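PDB 1VKZ: phosphoribosylamine--glycine ligase from Thermotoga maritima, which catalyses the ATP-dependent joining of glycine to 5-phospho-beta-D-ribosylamine, giving glycinamide ribonucleotide in the second step of de novo purine synthesis. Local coordinates for residues E70-I75 with A309-Y314; N207-P212 with G317-V322; R267-L272 with V288-P293. One frame throughout, in Å; residues are numbered along the deposited sequence.

Interaction 1. Residues E70-I75 with A309-Y314; sequences EEDIVI and AVLEGY
Glu71 OE2 is the best-held polar atom here, with two grips: a hydrogen bond with His19 NE2 and a weak, long ion pair with Arg17 NE. That side chain is turned from the helix 309-314, so what Glu71 gives the contact is mainly backbone; its carbonyl O lies 3.7 Å from Tyr314 OH. The real meeting is between Asp72 and Tyr314, whose side chains reach toward each other tip to tip. Tyr314 has CG anti to its backbone N (chi1 -178°), which throws the ring off the helix toward the chain 70-72. Asp72 lays its carboxylate over one face of that ring, the two planes 31° apart. Asp72 OD1 stands 3.3 Å above the ring plane, displaced toward the rim, while Asp72 OD2 comes 3.2 Å from Tyr314 CG and 3.3 Å from Tyr314 CB. No hydrogen bond joins the pair, and Asp72 OD2 is buried without a polar partner. An anion over the electron-rich face of an aromatic ring, with Val310 CG1 4.3 Å from Asp72 OD2, is likely to be poorly stabilised, and its pKa may be raised. Tyrosine suits its place because its long flat ring spans the gap from the helix to the loop leading into strand 73-74; valine at 310 supplies a compact apolar surface near Asp72 OD2. Tyr314 N donates to Val310 O at 2.8 Å, keeping the two residues one helical turn apart. Strand 73-74 pairs with strand 17-22 in the parallel N-domain sheet, Asp72 and Val74 bonding to His19 and Ile73 to Asn92 and Phe94 through the backbone. Helix 303-315 of the ATP-grasp region packs beside it, Val310 and Leu311 resting on Phe34 of helix 25-36, and Val74 and Val310 both touching Phe269 of strand 269-277.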
loop_
_atom_site.group_PDB
_atom_site.type_symbol
_atom_site.label_atom_id
_atom_site.label_comp_id
_atom_site.label_asym_id
_atom_site.label_seq_id
_atom_site.Cartn_x
_atom_site.Cartn_y
_atom_site.Cartn_z
ATOM N N GLU A 70 -18.904 -15.401 -11.047
ATOM C CA GLU A 70 -17.481 -15.524 -11.437
ATOM C C GLU A 70 -17.156 -14.582 -12.581
ATOM O O GLU A 70 -17.901 -14.482 -13.548
ATOM C CB GLU A 70 -17.055 -16.931 -11.800
ATOM C CG GLU A 70 -16.190 -17.561 -10.725
ATOM C CD GLU A 70 -16.991 -17.925 -9.488
ATOM O OE1 GLU A 70 -18.235 -18.122 -9.615
ATOM O OE2 GLU A 70 -16.365 -18.020 -8.402
ATOM N N GLU A 71 -15.979 -13.988 -12.474
ATOM C CA GLU A 71 -15.652 -12.624 -12.940
ATOM C C GLU A 71 -15.001 -11.936 -11.757
ATOM O O GLU A 71 -15.342 -12.217 -10.634
ATOM C CB GLU A 71 -16.852 -11.807 -13.408
ATOM C CG GLU A 71 -17.584 -10.948 -12.390
ATOM C CD GLU A 71 -18.916 -10.486 -12.984
ATOM O OE1 GLU A 71 -19.304 -11.057 -14.034
ATOM O OE2 GLU A 71 -19.600 -9.598 -12.427
ATOM N N ASP A 72 -14.104 -11.003 -12.019
ATOM C CA ASP A 72 -13.075 -10.628 -11.061
ATOM C C ASP A 72 -13.506 -9.685 -9.966
ATOM O O ASP A 72 -14.132 -8.681 -10.255
ATOM C CB ASP A 72 -11.862 -10.036 -11.781
ATOM C CG ASP A 72 -10.557 -10.443 -11.100
ATOM O OD1 ASP A 72 -10.624 -10.786 -9.900
ATOM O OD2 ASP A 72 -9.436 -10.502 -11.653
ATOM N N ILE A 73 -13.119 -9.986 -8.716
ATOM C CA ILE A 73 -13.187 -9.021 -7.588
ATOM C C ILE A 73 -11.789 -8.665 -7.117
ATOM O O ILE A 73 -11.033 -9.557 -6.691
ATOM C CB ILE A 73 -13.940 -9.588 -6.341
ATOM C CG1 ILE A 73 -15.222 -10.287 -6.730
ATOM C CG2 ILE A 73 -14.219 -8.480 -5.294
ATOM C CD1 ILE A 73 -16.207 -9.422 -7.362
ATOM N N VAL A 74 -11.456 -7.366 -7.155
ATOM C CA VAL A 74 -10.140 -6.898 -6.716
ATOM C C VAL A 74 -10.260 -6.213 -5.360
ATOM O O VAL A 74 -10.820 -5.140 -5.238
ATOM C CB VAL A 74 -9.440 -5.971 -7.720
ATOM C CG1 VAL A 74 -8.197 -5.408 -7.106
ATOM C CG2 VAL A 74 -9.100 -6.700 -9.031
ATOM N N ILE A 75 -9.735 -6.862 -4.336
ATOM C CA ILE A 75 -9.694 -6.227 -3.038
ATOM C C ILE A 75 -8.350 -5.493 -2.808
ATOM O O ILE A 75 -7.291 -6.033 -3.137
ATOM C CB ILE A 75 -9.930 -7.250 -2.007
ATOM C CG1 ILE A 75 -9.321 -6.798 -0.691
ATOM C CG2 ILE A 75 -9.366 -8.617 -2.418
ATOM C CD1 ILE A 75 -9.945 -5.539 -0.163
ATOM N N ALA A 309 -1.736 -8.447 -16.681
ATOM C CA ALA A 309 -1.071 -9.319 -15.717
ATOM C C ALA A 309 -2.059 -9.764 -14.620
ATOM O O ALA A 309 -2.092 -10.907 -14.212
ATOM C CB ALA A 309 0.130 -8.611 -15.121
ATOM N N VAL A 310 -2.925 -8.855 -14.209
ATOM C CA VAL A 310 -3.951 -9.167 -13.235
ATOM C C VAL A 310 -4.912 -10.194 -13.788
ATOM O O VAL A 310 -5.321 -11.092 -13.094
ATOM C CB VAL A 310 -4.685 -7.889 -12.824
ATOM C CG1 VAL A 310 -5.879 -8.187 -11.973
ATOM C CG2 VAL A 310 -3.728 -7.023 -12.034
ATOM N N LEU A 311 -5.290 -10.064 -15.048
ATOM C CA LEU A 311 -6.282 -10.961 -15.605
ATOM C C LEU A 311 -5.672 -12.326 -15.795
ATOM O O LEU A 311 -6.285 -13.332 -15.471
ATOM C CB LEU A 311 -6.817 -10.400 -16.908
ATOM C CG LEU A 311 -7.790 -9.229 -16.754
ATOM C CD1 LEU A 311 -8.140 -8.690 -18.141
ATOM C CD2 LEU A 311 -9.067 -9.608 -15.965
ATOM N N GLU A 312 -4.455 -12.353 -16.313
ATOM C CA GLU A 312 -3.738 -13.585 -16.502
ATOM C C GLU A 312 -3.498 -14.299 -15.197
ATOM O O GLU A 312 -3.638 -15.508 -15.128
ATOM C CB GLU A 312 -2.406 -13.324 -17.208
ATOM C CG GLU A 312 -2.578 -13.085 -18.692
ATOM C CD GLU A 312 -3.481 -14.145 -19.328
ATOM O OE1 GLU A 312 -3.412 -15.330 -18.905
ATOM O OE2 GLU A 312 -4.274 -13.792 -20.235
ATOM N N GLY A 313 -3.133 -13.553 -14.168
ATOM C CA GLY A 313 -2.966 -14.108 -12.839
ATOM C C GLY A 313 -4.271 -14.640 -12.276
ATOM O O GLY A 313 -4.342 -15.787 -11.815
ATOM N N TYR A 314 -5.316 -13.830 -12.351
ATOM C CA TYR A 314 -6.661 -14.288 -11.983
ATOM C C TYR A 314 -7.102 -15.508 -12.735
ATOM O O TYR A 314 -7.692 -16.418 -12.152
ATOM C CB TYR A 314 -7.709 -13.200 -12.233
ATOM C CG TYR A 314 -9.081 -13.648 -11.815
ATOM C CD1 TYR A 314 -9.396 -13.805 -10.470
ATOM C CD2 TYR A 314 -10.064 -13.948 -12.758
ATOM C CE1 TYR A 314 -10.659 -14.237 -10.061
ATOM C CE2 TYR A 314 -11.327 -14.370 -12.362
ATOM C CZ TYR A 314 -11.615 -14.512 -11.007
ATOM O OH TYR A 314 -12.857 -14.928 -10.609
#

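Interaction 2. Residues N207-P212 with G317-V322; sequences NFVILP and GKMEPV
Val209 and Val322 carry most of this apolar contact, together with Met319, which is selenomethionine in the crystal. Val209 CG1 presses on Met319 CB at 3.3 Å, tighter than usual van der Waals contact, while its other methyl, CG2, meets Val322 CG2 at 4.0 Å. The Met319 chain bends at chi3 (-67°), bringing CE to 3.7 Å from Phe208 CA, so a flexible, unbranched selenoether chain can follow the backbone of the strand. Val322 holds its CG1 anti to the backbone N; from there CG2 lies 3.6 Å from Leu211 CD2 as the two side chains cross obliquely, and CG1 sits 4.0 Å from Pro212 CD. An alanine at Val322 would lose both methyls, and with them would probably loosen the packing against Val209, Leu211 and Pro212 together. The end-to-end directions of 207-212 and 319-322 lie 10° apart, yet no hydrogen bond joins them: the loop is held by van der Waals packing, mostly of side chains. In the next shell, Val202 of strand 195-204 touches Val209, Leu211 and Met319, and backbone bonds of Val209 to Val202 and Leu211 to Met200 fix the strand's position. Strand 207-210 is an outer strand, within this chain, of the antiparallel ATP-grasp sheet: Phe208 and Ile210 point away from the loop onto helix 242-261, while Val322 and Met319 also lean on Ala309 and Glu312 of helix 303-315.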
loop_
_atom_site.group_PDB
_atom_site.type_symbol
_atom_site.label_atom_id
_atom_site.label_comp_id
_atom_site.label_asym_id
_atom_site.label_seq_id
_atom_site.Cartn_x
_atom_site.Cartn_y
_atom_site.Cartn_z
ATOM N N ASN A 207 3.966 -18.446 -9.498
ATOM C CA ASN A 207 4.246 -17.476 -10.531
ATOM C C ASN A 207 4.006 -16.077 -10.031
ATOM O O ASN A 207 3.044 -15.854 -9.313
ATOM C CB ASN A 207 3.335 -17.749 -11.699
ATOM C CG ASN A 207 3.440 -19.153 -12.142
ATOM O OD1 ASN A 207 4.543 -19.684 -12.184
ATOM N ND2 ASN A 207 2.301 -19.801 -12.421
ATOM N N PHE A 208 4.882 -15.141 -10.404
ATOM C CA PHE A 208 4.702 -13.726 -10.084
ATOM C C PHE A 208 5.356 -12.816 -11.130
ATOM O O PHE A 208 6.314 -13.212 -11.794
ATOM C CB PHE A 208 5.263 -13.398 -8.685
ATOM C CG PHE A 208 6.743 -13.650 -8.541
ATOM C CD1 PHE A 208 7.220 -14.904 -8.214
ATOM C CD2 PHE A 208 7.642 -12.644 -8.712
ATOM C CE1 PHE A 208 8.591 -15.138 -8.075
ATOM C CE2 PHE A 208 9.012 -12.884 -8.594
ATOM C CZ PHE A 208 9.475 -14.131 -8.275
ATOM N N VAL A 209 4.846 -11.595 -11.261
ATOM C CA VAL A 209 5.545 -10.569 -12.030
ATOM C C VAL A 209 5.778 -9.420 -11.097
ATOM O O VAL A 209 4.888 -9.031 -10.354
ATOM C CB VAL A 209 4.813 -10.139 -13.338
ATOM C CG1 VAL A 209 4.214 -11.356 -14.016
ATOM C CG2 VAL A 209 3.737 -9.105 -13.120
ATOM N N ILE A 210 6.992 -8.889 -11.107
ATOM C CA ILE A 210 7.323 -7.713 -10.289
ATOM C C ILE A 210 6.914 -6.451 -11.027
ATOM O O ILE A 210 7.192 -6.296 -12.193
ATOM C CB ILE A 210 8.811 -7.688 -9.948
ATOM C CG1 ILE A 210 9.158 -8.890 -9.081
ATOM C CG2 ILE A 210 9.136 -6.411 -9.185
ATOM C CD1 ILE A 210 10.569 -8.987 -8.688
ATOM N N LEU A 211 6.238 -5.551 -10.336
ATOM C CA LEU A 211 5.815 -4.304 -10.926
ATOM C C LEU A 211 6.924 -3.228 -10.893
ATOM O O LEU A 211 7.898 -3.353 -10.170
ATOM C CB LEU A 211 4.555 -3.844 -10.215
ATOM C CG LEU A 211 3.418 -4.819 -10.494
ATOM C CD1 LEU A 211 2.190 -4.547 -9.620
ATOM C CD2 LEU A 211 3.063 -4.754 -11.962
ATOM N N PRO A 212 6.788 -2.183 -11.695
ATOM C CA PRO A 212 7.726 -1.113 -11.674
ATOM C C PRO A 212 7.959 -0.610 -10.264
ATOM O O PRO A 212 7.001 -0.380 -9.525
ATOM C CB PRO A 212 7.015 -0.029 -12.483
ATOM C CG PRO A 212 6.193 -0.718 -13.385
ATOM C CD PRO A 212 5.723 -1.932 -12.681
ATOM N N GLY A 317 -3.447 -18.107 -15.981
ATOM C CA GLY A 317 -2.522 -18.147 -17.114
ATOM C C GLY A 317 -1.179 -17.501 -16.833
ATOM O O GLY A 317 -0.927 -16.988 -15.716
ATOM N N LYS A 318 -0.328 -17.529 -17.859
ATOM C CA LYS A 318 0.998 -16.886 -17.840
ATOM C C LYS A 318 0.918 -15.374 -17.831
ATOM O O LYS A 318 0.245 -14.782 -18.662
ATOM C CB LYS A 318 1.815 -17.316 -19.063
ATOM C CG LYS A 318 2.158 -18.785 -19.070
ATOM C CD LYS A 318 2.736 -19.206 -20.414
ATOM C CE LYS A 318 2.726 -20.715 -20.564
ATOM N NZ LYS A 318 2.597 -21.101 -21.990
HETATM N N MSE A 319 1.598 -14.739 -16.886
HETATM C CA MSE A 319 1.626 -13.295 -16.855
HETATM C C MSE A 319 2.868 -12.837 -17.551
HETATM O O MSE A 319 3.940 -13.425 -17.393
HETATM C CB MSE A 319 1.617 -12.771 -15.435
HETATM C CG MSE A 319 0.336 -13.088 -14.701
HETATM SE SE MSE A 319 0.498 -12.724 -12.794
HETATM C CE MSE A 319 1.809 -14.104 -12.302
ATOM N N GLU A 320 2.699 -11.773 -18.327
ATOM C CA GLU A 320 3.778 -11.145 -19.036
ATOM C C GLU A 320 4.272 -9.963 -18.212
ATOM O O GLU A 320 3.483 -9.350 -17.496
ATOM C CB GLU A 320 3.276 -10.671 -20.401
ATOM C CG GLU A 320 2.789 -11.799 -21.300
ATOM C CD GLU A 320 3.907 -12.749 -21.725
ATOM O OE1 GLU A 320 5.093 -12.333 -21.698
ATOM O OE2 GLU A 320 3.598 -13.913 -22.087
ATOM N N PRO A 321 5.567 -9.664 -18.294
ATOM C CA PRO A 321 6.176 -8.536 -17.574
ATOM C C PRO A 321 5.463 -7.191 -17.731
ATOM O O PRO A 321 4.999 -6.857 -18.821
ATOM C CB PRO A 321 7.579 -8.429 -18.204
ATOM C CG PRO A 321 7.882 -9.781 -18.708
ATOM C CD PRO A 321 6.569 -10.426 -19.058
ATOM N N VAL A 322 5.417 -6.410 -16.657
ATOM C CA VAL A 322 4.832 -5.073 -16.731
ATOM C C VAL A 322 5.905 -3.994 -16.924
ATOM O O VAL A 322 6.520 -3.538 -15.965
ATOM C CB VAL A 322 3.989 -4.797 -15.495
ATOM C CG1 VAL A 322 3.374 -3.394 -15.544
ATOM C CG2 VAL A 322 2.917 -5.888 -15.397
#

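Interaction 3. Residues R267-L272 with V288-P293; sequences RGFLYL and VRLGDP
Strands 269-277 and 280-287 form an antiparallel hairpin in the ATP-grasp sheet, and this contact lies where the second strand ends and the chain turns off toward helix 294-301. Tyr271 still pairs with Asn287 through the backbone, but farther along the strands diverge and water 1 fills in. It accepts from Phe269 N at 2.6 Å and donates to Val288 O at 2.9 Å, bridging two backbones that no direct hydrogen bond connects here. Phe269 O, 3.2 Å from Val288 C, has Tyr266 OH as its hydrogen-bond partner. Between Phe269 and Leu290 the packing is apolar. Leu290 turns its side-chain end back toward the strand, placing CD1 over one face of the Phe269 ring in a CH-pi contact, 4.0 Å from the centroid and 25° off the normal; Leu290 CG lies 3.7 Å from Phe269 CD1. A branched leucine suits this spot, offering methyls to ring face and Phe269 CB at once. Next along, Tyr271 CB rests 3.4 Å from Arg289 O, and the ring lies beside Gly291: even a CB there would lie 3.8 Å from Tyr271 CE2, and a larger side chain would probably crowd it. Gly268, at a corner of the chain, has phi 129°, where a side chain would jam against the preceding carbonyl. Pro293, after a cis peptide bond, occupies the N-cap position of helix 294-301. Tyr271 also touches Ser198 of the predicted ATP site, and the predicted Mg(2+) ligands Glu285 and Asn287 lie within the last three residues of strand 280-287, as in ATP-grasp enzymes.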
loop_
_atom_site.group_PDB
_atom_site.type_symbol
_atom_site.label_atom_id
_atom_site.label_comp_id
_atom_site.label_asym_id
_atom_site.label_seq_id
_atom_site.Cartn_x
_atom_site.Cartn_y
_atom_site.Cartn_z
ATOM N N ARG A 267 -2.764 -15.891 -4.258
ATOM C CA ARG A 267 -3.374 -15.315 -5.439
ATOM C C ARG A 267 -3.549 -13.866 -5.109
ATOM O O ARG A 267 -4.078 -13.549 -4.050
ATOM C CB ARG A 267 -4.752 -15.939 -5.663
ATOM C CG ARG A 267 -4.801 -17.469 -5.522
ATOM C CD ARG A 267 -5.891 -18.125 -6.356
ATOM N NE ARG A 267 -5.588 -17.887 -7.768
ATOM C CZ ARG A 267 -6.315 -17.181 -8.619
ATOM N NH1 ARG A 267 -7.474 -16.626 -8.284
ATOM N NH2 ARG A 267 -5.876 -17.044 -9.844
ATOM N N GLY A 268 -3.126 -12.982 -6.002
ATOM C CA GLY A 268 -3.358 -11.556 -5.806
ATOM C C GLY A 268 -2.129 -10.704 -5.950
ATOM O O GLY A 268 -1.328 -10.913 -6.827
ATOM N N PHE A 269 -1.996 -9.720 -5.084
ATOM C CA PHE A 269 -0.880 -8.805 -5.128
ATOM C C PHE A 269 -0.089 -9.020 -3.858
ATOM O O PHE A 269 -0.671 -9.157 -2.771
ATOM C CB PHE A 269 -1.370 -7.344 -5.173
ATOM C CG PHE A 269 -2.324 -7.070 -6.265
ATOM C CD1 PHE A 269 -1.876 -6.835 -7.525
ATOM C CD2 PHE A 269 -3.675 -7.090 -6.041
ATOM C CE1 PHE A 269 -2.730 -6.595 -8.512
ATOM C CE2 PHE A 269 -4.526 -6.874 -7.034
ATOM C CZ PHE A 269 -4.059 -6.619 -8.279
ATOM N N LEU A 270 1.229 -8.991 -3.976
ATOM C CA LEU A 270 2.098 -9.143 -2.805
ATOM C C LEU A 270 3.073 -8.001 -2.778
ATOM O O LEU A 270 3.816 -7.779 -3.722
ATOM C CB LEU A 270 2.847 -10.474 -2.847
ATOM C CG LEU A 270 3.904 -10.641 -1.739
ATOM C CD1 LEU A 270 3.299 -10.445 -0.320
ATOM C CD2 LEU A 270 4.562 -11.976 -1.865
ATOM N N TYR A 271 3.111 -7.314 -1.648
ATOM C CA TYR A 271 3.985 -6.156 -1.443
ATOM C C TYR A 271 5.034 -6.540 -0.396
ATOM O O TYR A 271 4.693 -7.129 0.652
ATOM C CB TYR A 271 3.140 -4.954 -1.015
ATOM C CG TYR A 271 3.867 -3.777 -0.458
ATOM C CD1 TYR A 271 4.477 -3.833 0.785
ATOM C CD2 TYR A 271 3.877 -2.567 -1.131
ATOM C CE1 TYR A 271 5.115 -2.729 1.311
ATOM C CE2 TYR A 271 4.529 -1.458 -0.627
ATOM C CZ TYR A 271 5.136 -1.544 0.592
ATOM O OH TYR A 271 5.799 -0.450 1.098
ATOM N N LEU A 272 6.306 -6.248 -0.710
ATOM C CA LEU A 272 7.408 -6.376 0.206
ATOM C C LEU A 272 7.914 -5.001 0.539
ATOM O O LEU A 272 8.306 -4.260 -0.340
ATOM C CB LEU A 272 8.544 -7.160 -0.450
ATOM C CG LEU A 272 8.279 -8.527 -1.049
ATOM C CD1 LEU A 272 9.576 -9.216 -1.401
ATOM C CD2 LEU A 272 7.478 -9.364 -0.128
ATOM N N VAL A 288 -0.437 -7.498 1.620
ATOM C CA VAL A 288 -1.103 -8.411 0.666
ATOM C C VAL A 288 -1.988 -7.645 -0.274
ATOM O O VAL A 288 -3.031 -8.120 -0.670
ATOM C CB VAL A 288 -1.923 -9.503 1.377
ATOM C CG1 VAL A 288 -0.966 -10.451 2.133
ATOM C CG2 VAL A 288 -2.954 -8.893 2.292
ATOM N N ARG A 289 -1.565 -6.447 -0.613
ATOM C CA ARG A 289 -2.201 -5.669 -1.623
ATOM C C ARG A 289 -1.203 -4.586 -2.035
ATOM O O ARG A 289 -0.148 -4.455 -1.431
ATOM C CB ARG A 289 -3.497 -5.077 -1.092
ATOM C CG ARG A 289 -3.420 -4.549 0.330
ATOM C CD ARG A 289 -2.470 -3.383 0.519
ATOM N NE ARG A 289 -2.387 -2.935 1.909
ATOM C CZ ARG A 289 -1.681 -1.880 2.325
ATOM N NH1 ARG A 289 -0.989 -1.136 1.463
ATOM N NH2 ARG A 289 -1.674 -1.562 3.613
ATOM N N LEU A 290 -1.534 -3.800 -3.041
ATOM C CA LEU A 290 -0.586 -2.832 -3.566
ATOM C C LEU A 290 -0.694 -1.612 -2.722
ATOM O O LEU A 290 -1.741 -1.406 -2.116
ATOM C CB LEU A 290 -0.965 -2.470 -4.986
ATOM C CG LEU A 290 -0.979 -3.646 -5.944
ATOM C CD1 LEU A 290 -1.612 -3.181 -7.231
ATOM C CD2 LEU A 290 0.450 -4.158 -6.123
ATOM N N GLY A 291 0.364 -0.799 -2.717
ATOM C CA GLY A 291 0.383 0.481 -1.992
ATOM C C GLY A 291 -0.426 1.645 -2.598
ATOM O O GLY A 291 -0.881 1.583 -3.749
ATOM N N ASP A 292 -0.628 2.682 -1.781
ATOM C CA ASP A 292 -1.336 3.922 -2.135
ATOM C C ASP A 292 -0.474 5.015 -1.528
ATOM O O ASP A 292 -0.418 5.118 -0.322
ATOM C CB ASP A 292 -2.715 3.950 -1.486
ATOM C CG ASP A 292 -3.723 4.888 -2.186
ATOM O OD1 ASP A 292 -3.380 5.892 -2.820
ATOM O OD2 ASP A 292 -4.942 4.680 -2.133
ATOM N N PRO A 293 0.200 5.846 -2.322
ATOM C CA PRO A 293 -0.084 6.062 -3.723
ATOM C C PRO A 293 0.815 5.367 -4.741
ATOM O O PRO A 293 0.944 5.875 -5.848
ATOM C CB PRO A 293 0.102 7.551 -3.827
ATOM C CG PRO A 293 1.148 7.883 -2.802
ATOM C CD PRO A 293 1.293 6.719 -1.874
HETATM O O HOH W 1 -3.701 -9.451 -3.180
#

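How the interactions relate
The three contacts form a cluster, with centres about 13 to 14 Å apart. Along the chain the order is 70-75, 207-212, 267-272, 288-293, 309-314, 317-322: interaction 3 is nested inside both others, while interactions 1 and 2 cross. Interactions 2 and 3 reach the same antiparallel sheet, meeting where Leu211 touches Leu290; interaction 1 lies beside it through helix 303-315, whose following loop serves interaction 2. There Ala309 O and Gly313 N pack against Met319 CG. Interactions 1 and 3 join through Arg267, bonded to Tyr314 O. Interaction 1 joins the N domain to the ATP-grasp region, while interactions 2 and 3 hold the ATP-grasp sheet to loops that follow it.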